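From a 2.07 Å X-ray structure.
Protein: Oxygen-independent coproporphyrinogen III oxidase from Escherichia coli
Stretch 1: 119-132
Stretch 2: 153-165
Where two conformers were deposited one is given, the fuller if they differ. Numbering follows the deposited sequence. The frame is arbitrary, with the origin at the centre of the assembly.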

# COMPACT_ATOMS: atom_id res chain seq x y z
N ASN A 119 -0.10 22.19 6.02
CA ASN A 119 -1.08 22.94 6.73
C ASN A 119 -2.41 23.13 5.90
O ASN A 119 -2.49 22.72 4.74
N LYS A 120 -3.43 23.74 6.46
CA LYS A 120 -4.71 23.91 5.74
C LYS A 120 -4.60 24.63 4.42
O LYS A 120 -5.19 24.21 3.40
N ALA A 121 -3.83 25.72 4.39
CA ALA A 121 -3.61 26.46 3.14
C ALA A 121 -2.89 25.62 2.08
O ALA A 121 -3.28 25.64 0.95
N GLN A 122 -1.89 24.88 2.47
CA GLN A 122 -1.16 23.99 1.58
C GLN A 122 -2.03 22.81 1.04
O GLN A 122 -2.01 22.49 -0.15
N ILE A 123 -2.82 22.22 1.91
CA ILE A 123 -3.78 21.17 1.52
C ILE A 123 -4.67 21.76 0.46
O ILE A 123 -4.89 21.15 -0.59
N SER A 124 -5.22 22.95 0.73
CA SER A 124 -6.12 23.58 -0.24
C SER A 124 -5.45 23.88 -1.56
O SER A 124 -6.05 23.72 -2.66
N ARG A 125 -4.22 24.38 -1.46
CA ARG A 125 -3.47 24.69 -2.68
C ARG A 125 -3.27 23.43 -3.58
O ARG A 125 -3.43 23.50 -4.80
N LEU A 126 -2.85 22.34 -3.00
CA LEU A 126 -2.63 21.16 -3.76
C LEU A 126 -3.88 20.59 -4.34
O LEU A 126 -3.88 20.17 -5.50
N MET A 127 -4.96 20.51 -3.53
CA MET A 127 -6.21 19.99 -4.04
C MET A 127 -6.73 20.80 -5.22
O MET A 127 -7.25 20.28 -6.18
N LYS A 128 -6.58 22.12 -5.12
CA LYS A 128 -7.01 23.05 -6.16
C LYS A 128 -6.21 22.82 -7.45
O LYS A 128 -6.79 22.80 -8.54
N LEU A 129 -4.91 22.62 -7.33
CA LEU A 129 -4.08 22.30 -8.51
C LEU A 129 -4.57 21.00 -9.21
O LEU A 129 -4.62 20.92 -10.43
N LEU A 130 -4.91 20.02 -8.40
CA LEU A 130 -5.32 18.70 -8.91
C LEU A 130 -6.69 18.84 -9.58
O LEU A 130 -6.85 18.34 -10.69
N ARG A 131 -7.67 19.48 -8.92
CA ARG A 131 -9.04 19.64 -9.41
C ARG A 131 -9.11 20.48 -10.66
O ARG A 131 -9.96 20.25 -11.48
N GLU A 132 -8.25 21.46 -10.77
CA GLU A 132 -8.27 22.31 -11.94
C GLU A 132 -7.52 21.72 -13.09
O GLU A 132 -7.70 22.20 -14.18
N LEU A 153 -7.74 18.74 15.62
CA LEU A 153 -8.93 18.04 15.14
C LEU A 153 -9.60 18.74 13.94
O LEU A 153 -10.11 18.06 13.06
N ASP A 154 -9.60 20.08 13.89
CA ASP A 154 -10.26 20.77 12.78
C ASP A 154 -9.61 20.61 11.45
O ASP A 154 -10.18 20.98 10.46
N VAL A 155 -8.40 20.06 11.38
CA VAL A 155 -7.81 19.68 10.10
C VAL A 155 -8.67 18.61 9.39
O VAL A 155 -8.76 18.58 8.16
N LEU A 156 -9.31 17.71 10.17
CA LEU A 156 -10.21 16.73 9.58
C LEU A 156 -11.43 17.39 8.94
O LEU A 156 -11.82 16.99 7.84
N ASP A 157 -12.02 18.40 9.59
CA ASP A 157 -13.12 19.15 8.96
C ASP A 157 -12.64 19.80 7.64
O ASP A 157 -13.34 19.79 6.66
N HIS A 158 -11.45 20.32 7.63
CA HIS A 158 -10.91 20.95 6.44
C HIS A 158 -10.69 19.93 5.33
O HIS A 158 -11.02 20.19 4.18
N LEU A 159 -10.15 18.75 5.65
CA LEU A 159 -10.00 17.68 4.66
C LEU A 159 -11.35 17.27 4.06
O LEU A 159 -11.50 17.06 2.86
N ARG A 160 -12.32 17.09 4.93
CA ARG A 160 -13.65 16.82 4.48
C ARG A 160 -14.21 17.91 3.54
O ARG A 160 -14.82 17.61 2.49
N ALA A 161 -14.00 19.18 3.88
CA ALA A 161 -14.49 20.27 3.03
C ALA A 161 -13.75 20.25 1.71
O ALA A 161 -14.32 20.66 0.72
N GLU A 162 -12.52 19.78 1.69
CA GLU A 162 -11.75 19.63 0.44
C GLU A 162 -12.09 18.38 -0.34
O GLU A 162 -11.61 18.22 -1.43
N GLY A 163 -12.95 17.51 0.20
CA GLY A 163 -13.52 16.41 -0.56
C GLY A 163 -12.86 15.08 -0.16
O GLY A 163 -13.20 14.04 -0.72
N PHE A 164 -11.98 15.09 0.84
CA PHE A 164 -11.44 13.79 1.31
C PHE A 164 -12.55 12.97 1.96
O PHE A 164 -13.33 13.51 2.72
N ASN A 165 -12.63 11.69 1.62
CA ASN A 165 -13.66 10.78 2.19
C ASN A 165 -13.13 9.49 2.85
O ASN A 165 -13.94 8.67 3.38

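The polar centre is a relay through S124: its hydroxyl (chi1 m) donates to the carboxylate of E162, S124 OG to E162 OE2 2.6 Å, and receives a weak hydrogen bond from the imidazole, H158 NE2 to S124 OG 2.8 Å. H158 (chi1 t, chi2 73°) points toward the first helix, and the same nitrogen also reaches the backbone, H158 NE2 to K120 O 3.0 Å; at 126° this bond is weak too, as expected when one N-H is shared between two acceptors. E162 folds back with chi1 and chi2 both m, which brings its carboxylate alongside S124 and sets E162 OE1 3.7 Å from M127 CB. Farther along, R131 (m, t, t, chi4 -85°) adds a well-aligned hydrogen bond from its guanidinium edge, R131 NH2 to E162 O 3.0 Å. That reach lays R131 NH2 3.7 Å from G163 CA. G163, in a Schellman turn with phi 105°, has no side chain; a CB there would run into R131 NH2, and the backbone angles by themselves call for glycine. At the other end, K120 extends (m, t, t, t) to form a salt bridge with D154 (chi1 p), K120 NZ to D154 OD2 2.7 Å, although the lysine nitrogen is modelled too close to its neighbour and its place is less sure.

Waters extend this network. The O of water 2 lies 2.7 Å from S124 O and 2.8 Å from E162 OE1, donating to both; the O of water 3 accepts from R131 NE at 2.9 Å and donates to both E162 O and E162 OE1, so E162 is tied to the first helix directly and through solvent.

Beneath the polar groups lies the apolar packing. Helices 120-132 and 154-161 run nearly parallel, axes 10.5 Å apart at closest approach and 15° between directions; the two stretches bury 565 Å² between them, both sides summed. K120 CB sits over one face of the H158 ring, 3.8 Å from its centroid, a CH-pi contact, whereas I123 CG2 meets the ring edge, 4.0 Å from H158 CD2. I123 (m, t) points toward the second stretch and is buried among several partners: I123 CD1 lies 3.9 Å from L159 CD2 and 4.3 Å from V155 CG1, and I123 CG2 is 4.2 Å from E162 CG. One turn on, M127 (m, m, m) also points inward and brings its sulfur obliquely to the F164 ring, M127 SD to F164 CZ 3.8 Å.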

# COMPACT_ATOMS: atom_id res chain seq x y z
CB ASN A 119 -0.41 24.25 7.28
CG ASN A 119 -0.06 25.28 6.17
OD1 ASN A 119 -0.72 25.32 5.11
ND2 ASN A 119 0.91 26.13 6.44
CB LYS A 120 -5.74 24.62 6.65
CG LYS A 120 -6.19 23.80 7.90
CD LYS A 120 -7.19 24.68 8.76
CE LYS A 120 -7.33 24.16 10.17
NZ LYS A 120 -8.48 24.84 10.99
CB ALA A 121 -2.82 27.81 3.39
CB GLN A 122 0.12 23.46 2.30
CG GLN A 122 1.10 24.57 2.52
CD GLN A 122 2.14 24.25 3.54
OE1 GLN A 122 1.98 23.29 4.36
NE2 GLN A 122 3.19 25.11 3.59
CB ILE A 123 -4.62 20.74 2.72
CG1 ILE A 123 -3.77 19.89 3.64
CG2 ILE A 123 -5.83 19.96 2.25
CD1 ILE A 123 -4.33 19.72 5.02
CB SER A 124 -6.77 24.88 0.29
OG SER A 124 -7.57 24.63 1.42
CB ARG A 125 -2.11 25.31 -2.35
CG ARG A 125 -1.25 25.67 -3.58
CD ARG A 125 0.17 26.18 -3.22
NE ARG A 125 0.95 26.27 -4.44
CZ ARG A 125 2.26 26.41 -4.47
NH1 ARG A 125 2.95 26.47 -3.35
NH2 ARG A 125 2.89 26.50 -5.65
CB LEU A 126 -1.86 20.13 -2.95
CG LEU A 126 -1.51 18.82 -3.63
CD1 LEU A 126 -0.79 19.00 -4.96
CD2 LEU A 126 -0.71 18.01 -2.72
CB MET A 127 -7.27 19.96 -2.96
CG MET A 127 -7.14 18.85 -2.02
SD MET A 127 -7.13 17.22 -2.88
CE MET A 127 -8.38 17.42 -4.00
CB LYS A 128 -6.90 24.52 -5.66
CG LYS A 128 -7.26 25.60 -6.71
CD LYS A 128 -7.03 27.04 -6.16
CE LYS A 128 -7.43 28.11 -7.19
NZ LYS A 128 -8.18 29.23 -6.53
CB LEU A 129 -2.63 22.07 -8.12
CG LEU A 129 -1.83 23.32 -7.82
CD1 LEU A 129 -0.54 22.91 -7.17
CD2 LEU A 129 -1.61 24.09 -9.11
CB LEU A 130 -5.34 17.67 -7.75
CG LEU A 130 -3.97 17.26 -7.27
CD1 LEU A 130 -4.03 16.52 -5.94
CD2 LEU A 130 -3.19 16.46 -8.35
CB ARG A 131 -10.01 20.34 -8.40
CG ARG A 131 -10.36 19.43 -7.23
CD ARG A 131 -11.55 19.88 -6.36
NE ARG A 131 -11.71 18.96 -5.22
CZ ARG A 131 -12.40 17.78 -5.20
NH1 ARG A 131 -13.03 17.27 -6.28
NH2 ARG A 131 -12.43 17.11 -4.06
CB GLU A 132 -7.70 23.72 -11.62
CG GLU A 132 -8.70 24.45 -10.73
CD GLU A 132 -8.28 25.89 -10.44
OE1 GLU A 132 -7.08 26.23 -10.63
OE2 GLU A 132 -9.18 26.63 -9.97
CB LEU A 153 -9.98 17.92 16.25
CG LEU A 153 -9.72 16.95 17.40
CD1 LEU A 153 -10.92 17.06 18.42
CD2 LEU A 153 -9.61 15.60 16.98
CB ASP A 154 -10.61 22.22 13.11
CG ASP A 154 -9.42 23.13 13.08
OD1 ASP A 154 -8.28 22.75 12.70
OD2 ASP A 154 -9.54 24.30 13.42
CB VAL A 155 -6.30 19.25 10.22
CG1 VAL A 155 -5.74 18.66 8.92
CG2 VAL A 155 -5.42 20.40 10.73
CB LEU A 156 -10.66 15.70 10.62
CG LEU A 156 -9.52 14.88 11.26
CD1 LEU A 156 -10.14 13.87 12.21
CD2 LEU A 156 -8.55 14.26 10.31
CB ASP A 157 -13.70 20.20 9.87
CG ASP A 157 -14.16 19.59 11.22
OD1 ASP A 157 -13.35 19.35 12.13
OD2 ASP A 157 -15.31 19.30 11.39
CB HIS A 158 -9.60 21.59 6.73
CG HIS A 158 -9.07 22.41 5.59
ND1 HIS A 158 -9.60 23.63 5.26
CD2 HIS A 158 -8.05 22.20 4.73
CE1 HIS A 158 -8.93 24.15 4.24
NE2 HIS A 158 -7.98 23.30 3.90
CB LEU A 159 -9.30 16.44 5.26
CG LEU A 159 -7.87 16.73 5.70
CD1 LEU A 159 -7.36 15.65 6.60
CD2 LEU A 159 -7.01 16.88 4.47
CB ARG A 160 -14.52 16.71 5.68
CG ARG A 160 -15.60 15.90 5.43
CD ARG A 160 -15.33 14.35 5.54
NE ARG A 160 -16.67 13.83 5.23
CZ ARG A 160 -17.10 13.62 4.00
NH1 ARG A 160 -16.28 13.74 2.94
NH2 ARG A 160 -18.33 13.23 3.82
CB ALA A 161 -14.36 21.73 3.74
CB GLU A 162 -10.24 19.68 0.69
CG GLU A 162 -9.75 21.01 1.22
CD GLU A 162 -9.75 22.15 0.16
OE1 GLU A 162 -9.82 21.86 -1.05
OE2 GLU A 162 -9.68 23.32 0.57
CB PHE A 164 -10.29 13.97 2.26
CG PHE A 164 -9.01 14.40 1.57
CD1 PHE A 164 -8.75 15.75 1.36
CD2 PHE A 164 -8.10 13.48 1.11
CE1 PHE A 164 -7.59 16.12 0.75
CE2 PHE A 164 -6.95 13.88 0.45
CZ PHE A 164 -6.69 15.20 0.31
CB ASN A 165 -14.76 10.48 1.17
CG ASN A 165 -14.23 10.08 -0.22
OD1 ASN A 165 -13.21 9.41 -0.36
ND2 ASN A 165 -14.96 10.47 -1.23
O HOH W 1 -11.31 23.33 9.79
O HOH W 2 -8.79 23.92 -2.61
O HOH W 3 -11.13 20.68 -3.00